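Local structure of minor structural protein 5 (Lactococcus phage Tuc2009, 5E7T) at residues D3-A15 and W203-S217. The protein is a minor structural protein of the phage virion that carries a BppA-type carbohydrate-binding-like domain and probably helps the phage attach to its lactococcal host. Sequence-based numbering, arbitrary orientation.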
loop_
_atom_site.group_PDB
_atom_site.type_symbol
_atom_site.label_atom_id
_atom_site.label_comp_id
_atom_site.label_asym_id
_atom_site.label_seq_id
_atom_site.Cartn_x
_atom_site.Cartn_y
_atom_site.Cartn_z
ATOM N N ASP B 3 63.063 13.137 53.127
ATOM C CA ASP B 3 62.728 14.122 52.086
ATOM C C ASP B 3 61.512 13.772 51.206
ATOM O O ASP B 3 61.021 14.661 50.499
ATOM C CB ASP B 3 63.954 14.415 51.199
ATOM C CG ASP B 3 65.001 15.320 51.827
ATOM O OD1 ASP B 3 64.826 15.716 53.004
ATOM O OD2 ASP B 3 65.998 15.635 51.142
ATOM N N LYS B 4 61.014 12.507 51.256
ATOM C CA LYS B 4 59.866 12.074 50.445
ATOM C C LYS B 4 58.524 12.602 50.966
ATOM O O LYS B 4 58.124 12.355 52.114
ATOM C CB LYS B 4 59.813 10.552 50.189
ATOM C CG LYS B 4 60.152 9.631 51.357
ATOM C CD LYS B 4 60.407 8.226 50.812
ATOM C CE LYS B 4 60.876 7.225 51.836
ATOM N NZ LYS B 4 60.982 5.863 51.246
ATOM N N ASN B 5 57.851 13.348 50.068
ATOM C CA ASN B 5 56.570 14.030 50.235
ATOM C C ASN B 5 55.425 13.238 49.628
ATOM O O ASN B 5 55.531 12.772 48.490
ATOM C CB ASN B 5 56.626 15.438 49.612
ATOM C CG ASN B 5 57.383 15.598 48.300
ATOM O OD1 ASN B 5 57.749 14.634 47.614
ATOM N ND2 ASN B 5 57.618 16.843 47.914
ATOM N N TYR B 6 54.318 13.114 50.388
ATOM C CA TYR B 6 53.116 12.367 49.987
ATOM C C TYR B 6 51.862 13.249 49.957
ATOM O O TYR B 6 51.579 13.938 50.946
ATOM C CB TYR B 6 52.886 11.159 50.924
ATOM C CG TYR B 6 54.054 10.199 50.987
ATOM C CD1 TYR B 6 55.085 10.386 51.904
ATOM C CD2 TYR B 6 54.126 9.103 50.132
ATOM C CE1 TYR B 6 56.171 9.515 51.956
ATOM C CE2 TYR B 6 55.205 8.221 50.180
ATOM C CZ TYR B 6 56.226 8.434 51.092
ATOM O OH TYR B 6 57.290 7.569 51.155
ATOM N N LEU B 7 51.115 13.228 48.822
ATOM C CA LEU B 7 49.868 13.979 48.681
ATOM C C LEU B 7 48.724 13.115 49.175
ATOM O O LEU B 7 48.525 12.010 48.657
ATOM C CB LEU B 7 49.615 14.437 47.241
ATOM C CG LEU B 7 48.175 14.899 46.953
ATOM C CD1 LEU B 7 48.008 16.393 47.164
ATOM C CD2 LEU B 7 47.714 14.452 45.572
ATOM N N HIS B 8 47.979 13.618 50.175
ATOM C CA HIS B 8 46.849 12.910 50.760
ATOM C C HIS B 8 45.542 13.515 50.320
ATOM O O HIS B 8 45.314 14.706 50.530
ATOM C CB HIS B 8 46.957 12.837 52.284
ATOM C CG HIS B 8 48.201 12.152 52.745
ATOM N ND1 HIS B 8 49.252 12.863 53.290
ATOM C CD2 HIS B 8 48.558 10.851 52.648
ATOM C CE1 HIS B 8 50.197 11.974 53.538
ATOM N NE2 HIS B 8 49.818 10.747 53.181
ATOM N N THR B 9 44.692 12.685 49.680
ATOM C CA THR B 9 43.391 13.075 49.148
ATOM C C THR B 9 42.243 12.350 49.861
ATOM O O THR B 9 42.348 11.155 50.146
ATOM C CB THR B 9 43.373 12.907 47.637
ATOM O OG1 THR B 9 44.681 13.164 47.105
ATOM C CG2 THR B 9 42.368 13.817 46.975
ATOM N N ALA B 10 41.176 13.104 50.196
ATOM C CA ALA B 10 39.973 12.627 50.889
ATOM C C ALA B 10 38.731 13.351 50.375
ATOM O O ALA B 10 38.832 14.468 49.887
ATOM C CB ALA B 10 40.106 12.803 52.393
ATOM N N TYR B 11 37.561 12.705 50.466
ATOM C CA TYR B 11 36.303 13.221 49.931
ATOM C C TYR B 11 35.218 13.369 51.008
ATOM O O TYR B 11 35.259 12.666 52.021
ATOM C CB TYR B 11 35.846 12.323 48.759
ATOM C CG TYR B 11 36.863 12.257 47.633
ATOM C CD1 TYR B 11 37.920 11.352 47.671
ATOM C CD2 TYR B 11 36.792 13.130 46.549
ATOM C CE1 TYR B 11 38.903 11.343 46.680
ATOM C CE2 TYR B 11 37.757 13.113 45.539
ATOM C CZ TYR B 11 38.819 12.225 45.617
ATOM O OH TYR B 11 39.780 12.197 44.636
ATOM N N ALA B 12 34.269 14.311 50.802
ATOM C CA ALA B 12 33.161 14.611 51.723
ATOM C C ALA B 12 31.971 15.232 51.004
ATOM O O ALA B 12 32.069 15.557 49.819
ATOM C CB ALA B 12 33.634 15.546 52.822
ATOM N N ASN B 13 30.850 15.407 51.725
ATOM C CA ASN B 13 29.622 15.993 51.189
ATOM C C ASN B 13 29.247 17.317 51.858
ATOM O O ASN B 13 28.181 17.863 51.569
ATOM C CB ASN B 13 28.475 14.985 51.219
ATOM C CG ASN B 13 28.536 14.017 50.050
ATOM O OD1 ASN B 13 28.312 14.387 48.883
ATOM N ND2 ASN B 13 28.848 12.753 50.335
ATOM N N SER B 14 30.152 17.859 52.699
ATOM C CA SER B 14 29.989 19.136 53.389
ATOM C C SER B 14 31.263 19.943 53.247
ATOM O O SER B 14 32.345 19.351 53.245
ATOM C CB SER B 14 29.675 18.926 54.867
ATOM O OG SER B 14 30.778 18.441 55.616
ATOM N N ALA B 15 31.145 21.292 53.161
ATOM C CA ALA B 15 32.288 22.185 53.001
ATOM C C ALA B 15 33.327 22.074 54.131
ATOM O O ALA B 15 34.518 22.246 53.867
ATOM C CB ALA B 15 31.818 23.611 52.826
ATOM N N TRP B 203 27.412 11.279 44.112
ATOM C CA TRP B 203 28.865 11.284 44.294
ATOM C C TRP B 203 29.366 12.346 45.280
ATOM O O TRP B 203 28.685 13.366 45.439
ATOM C CB TRP B 203 29.563 11.444 42.937
ATOM C CG TRP B 203 29.282 10.324 41.987
ATOM C CD1 TRP B 203 28.352 10.308 40.994
ATOM C CD2 TRP B 203 29.909 9.025 41.975
ATOM N NE1 TRP B 203 28.375 9.094 40.342
ATOM C CE2 TRP B 203 29.333 8.294 40.912
ATOM C CE3 TRP B 203 30.915 8.412 42.755
ATOM C CZ2 TRP B 203 29.704 6.973 40.623
ATOM C CZ3 TRP B 203 31.284 7.107 42.462
ATOM C CH2 TRP B 203 30.699 6.411 41.389
ATOM N N PRO B 204 30.579 12.169 45.895
ATOM C CA PRO B 204 31.123 13.214 46.778
ATOM C C PRO B 204 31.196 14.572 46.091
ATOM O O PRO B 204 31.537 14.627 44.901
ATOM C CB PRO B 204 32.527 12.703 47.092
ATOM C CG PRO B 204 32.442 11.240 46.956
ATOM C CD PRO B 204 31.501 11.008 45.831
ATOM N N LYS B 205 30.847 15.650 46.842
ATOM C CA LYS B 205 30.811 17.046 46.381
ATOM C C LYS B 205 32.075 17.851 46.679
ATOM O O LYS B 205 32.380 18.800 45.938
ATOM C CB LYS B 205 29.579 17.778 46.950
ATOM C CG LYS B 205 28.327 17.565 46.112
ATOM C CD LYS B 205 27.032 17.748 46.901
ATOM C CE LYS B 205 25.854 17.058 46.232
ATOM N NZ LYS B 205 25.791 15.610 46.566
ATOM N N PHE B 206 32.797 17.483 47.767
ATOM C CA PHE B 206 34.007 18.169 48.247
ATOM C C PHE B 206 35.254 17.281 48.291
ATOM O O PHE B 206 35.160 16.096 48.606
ATOM C CB PHE B 206 33.756 18.831 49.620
ATOM C CG PHE B 206 32.563 19.761 49.635
ATOM C CD1 PHE B 206 31.276 19.269 49.840
ATOM C CD2 PHE B 206 32.718 21.122 49.403
ATOM C CE1 PHE B 206 30.166 20.121 49.797
ATOM C CE2 PHE B 206 31.608 21.974 49.364
ATOM C CZ PHE B 206 30.340 21.468 49.559
ATOM N N VAL B 207 36.421 17.869 47.978
ATOM C CA VAL B 207 37.726 17.210 48.026
ATOM C C VAL B 207 38.634 17.889 49.074
ATOM O O VAL B 207 38.665 19.115 49.189
ATOM C CB VAL B 207 38.385 17.068 46.631
ATOM C CG1 VAL B 207 38.773 18.411 46.038
ATOM C CG2 VAL B 207 39.575 16.124 46.667
ATOM N N GLY B 208 39.332 17.071 49.841
ATOM C CA GLY B 208 40.248 17.511 50.878
ATOM C C GLY B 208 41.659 17.060 50.594
ATOM O O GLY B 208 41.874 15.905 50.224
ATOM N N THR B 209 42.626 17.979 50.740
ATOM C CA THR B 209 44.037 17.694 50.502
ATOM C C THR B 209 44.966 18.288 51.531
ATOM O O THR B 209 44.698 19.348 52.098
ATOM C CB THR B 209 44.483 18.091 49.096
ATOM O OG1 THR B 209 43.783 19.262 48.687
ATOM C CG2 THR B 209 44.296 16.977 48.092
ATOM N N TYR B 210 46.063 17.561 51.768
ATOM C CA TYR B 210 47.194 17.895 52.627
ATOM C C TYR B 210 48.418 17.119 52.116
ATOM O O TYR B 210 48.252 16.114 51.413
ATOM C CB TYR B 210 46.886 17.738 54.132
ATOM C CG TYR B 210 47.100 16.368 54.728
ATOM C CD1 TYR B 210 48.344 15.985 55.214
ATOM C CD2 TYR B 210 46.034 15.503 54.926
ATOM C CE1 TYR B 210 48.536 14.745 55.816
ATOM C CE2 TYR B 210 46.214 14.254 55.519
ATOM C CZ TYR B 210 47.470 13.876 55.961
ATOM O OH TYR B 210 47.670 12.647 56.548
ATOM N N VAL B 211 49.635 17.617 52.409
ATOM C CA VAL B 211 50.881 17.054 51.872
ATOM C C VAL B 211 51.990 16.776 52.901
ATOM O O VAL B 211 51.819 16.997 54.103
ATOM C CB VAL B 211 51.437 17.971 50.736
ATOM C CG1 VAL B 211 50.686 17.772 49.432
ATOM C CG2 VAL B 211 51.433 19.444 51.144
ATOM N N ASP B 212 53.130 16.256 52.368
ATOM C CA ASP B 212 54.456 15.994 52.949
ATOM C C ASP B 212 54.547 15.028 54.148
ATOM O O ASP B 212 55.678 14.664 54.523
ATOM C CB ASP B 212 55.139 17.331 53.356
ATOM C CG ASP B 212 56.077 17.952 52.331
ATOM O OD1 ASP B 212 57.026 17.262 51.898
ATOM O OD2 ASP B 212 55.933 19.164 52.054
ATOM N N THR B 213 53.412 14.630 54.767
ATOM C CA THR B 213 53.500 13.777 55.961
ATOM C C THR B 213 53.924 12.330 55.590
ATOM O O THR B 213 54.472 12.099 54.505
ATOM C CB THR B 213 52.233 13.860 56.855
ATOM O OG1 THR B 213 51.170 13.099 56.294
ATOM C CG2 THR B 213 51.799 15.297 57.165
ATOM N N ASN B 214 53.718 11.379 56.525
ATOM C CA ASN B 214 54.033 9.960 56.357
ATOM C C ASN B 214 53.310 9.372 55.112
ATOM O O ASN B 214 52.418 10.042 54.584
ATOM C CB ASN B 214 53.678 9.187 57.646
ATOM C CG ASN B 214 52.244 9.295 58.122
ATOM O OD1 ASN B 214 51.457 10.143 57.681
ATOM N ND2 ASN B 214 51.899 8.480 59.100
ATOM N N PRO B 215 53.663 8.169 54.588
ATOM C CA PRO B 215 52.948 7.663 53.396
ATOM C C PRO B 215 51.461 7.380 53.622
ATOM O O PRO B 215 50.702 7.448 52.664
ATOM C CB PRO B 215 53.720 6.393 53.014
ATOM C CG PRO B 215 55.002 6.450 53.789
ATOM C CD PRO B 215 54.695 7.210 55.032
ATOM N N VAL B 216 51.046 7.094 54.877
ATOM C CA VAL B 216 49.655 6.808 55.250
ATOM C C VAL B 216 48.868 8.124 55.501
ATOM O O VAL B 216 49.419 9.088 56.029
ATOM C CB VAL B 216 49.560 5.771 56.407
ATOM C CG1 VAL B 216 50.238 6.259 57.687
ATOM C CG2 VAL B 216 48.124 5.316 56.668
ATOM N N SER B 217 47.588 8.148 55.071
ATOM C CA SER B 217 46.660 9.287 55.115
ATOM C C SER B 217 45.864 9.411 56.421
ATOM O O SER B 217 45.347 8.408 56.928
ATOM C CB SER B 217 45.692 9.216 53.933
ATOM O OG SER B 217 46.280 8.626 52.783
#
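H8 and Y210 face each other across an antiparallel strand pair, 8-12 beside 206-210, whose axes run at 155°; with strand 225-228 beyond 206-210 they form a three-stranded sheet that joins the N-terminal end to the C-terminal part of the chain. The pairing rests on reciprocal N-H...O bonds at H8/Y210, A10/G208 and A12/F206, G208 N to A10 O at 2.7 Å among them. Opposite A12 stand two residues, F206 and K205: A12 O accepts F206 N at 2.9 Å and, weakly, K205 N, a classic beta bulge.

The imidazole lies obliquely over the phenol, planes 34° apart, with H8 ND1 3.2 Å from Y210 CE1, while H8 CB makes a CH-pi contact over the Y210 ring. Y210 gets there with CG between its own N and carbonyl carbon (chi1 87°), and its OH accepts a hydrogen bond from S218 N. The 213-217 turn wraps the imidazole edge, where NE2 gives a weak bond to P215 O. P215 also covers Y6, its CA 3.6 Å from the ring centroid and almost on the ring normal.

On the other side of the sheet, T9 CG2 meets V207 CG2 at 3.6 Å, and V207 CG2 also touches Y11 CE2. At the far end the chain turns over the F206 ring, placing A15 N above its centre and A15 CB 3.8 Å from F206 CE2.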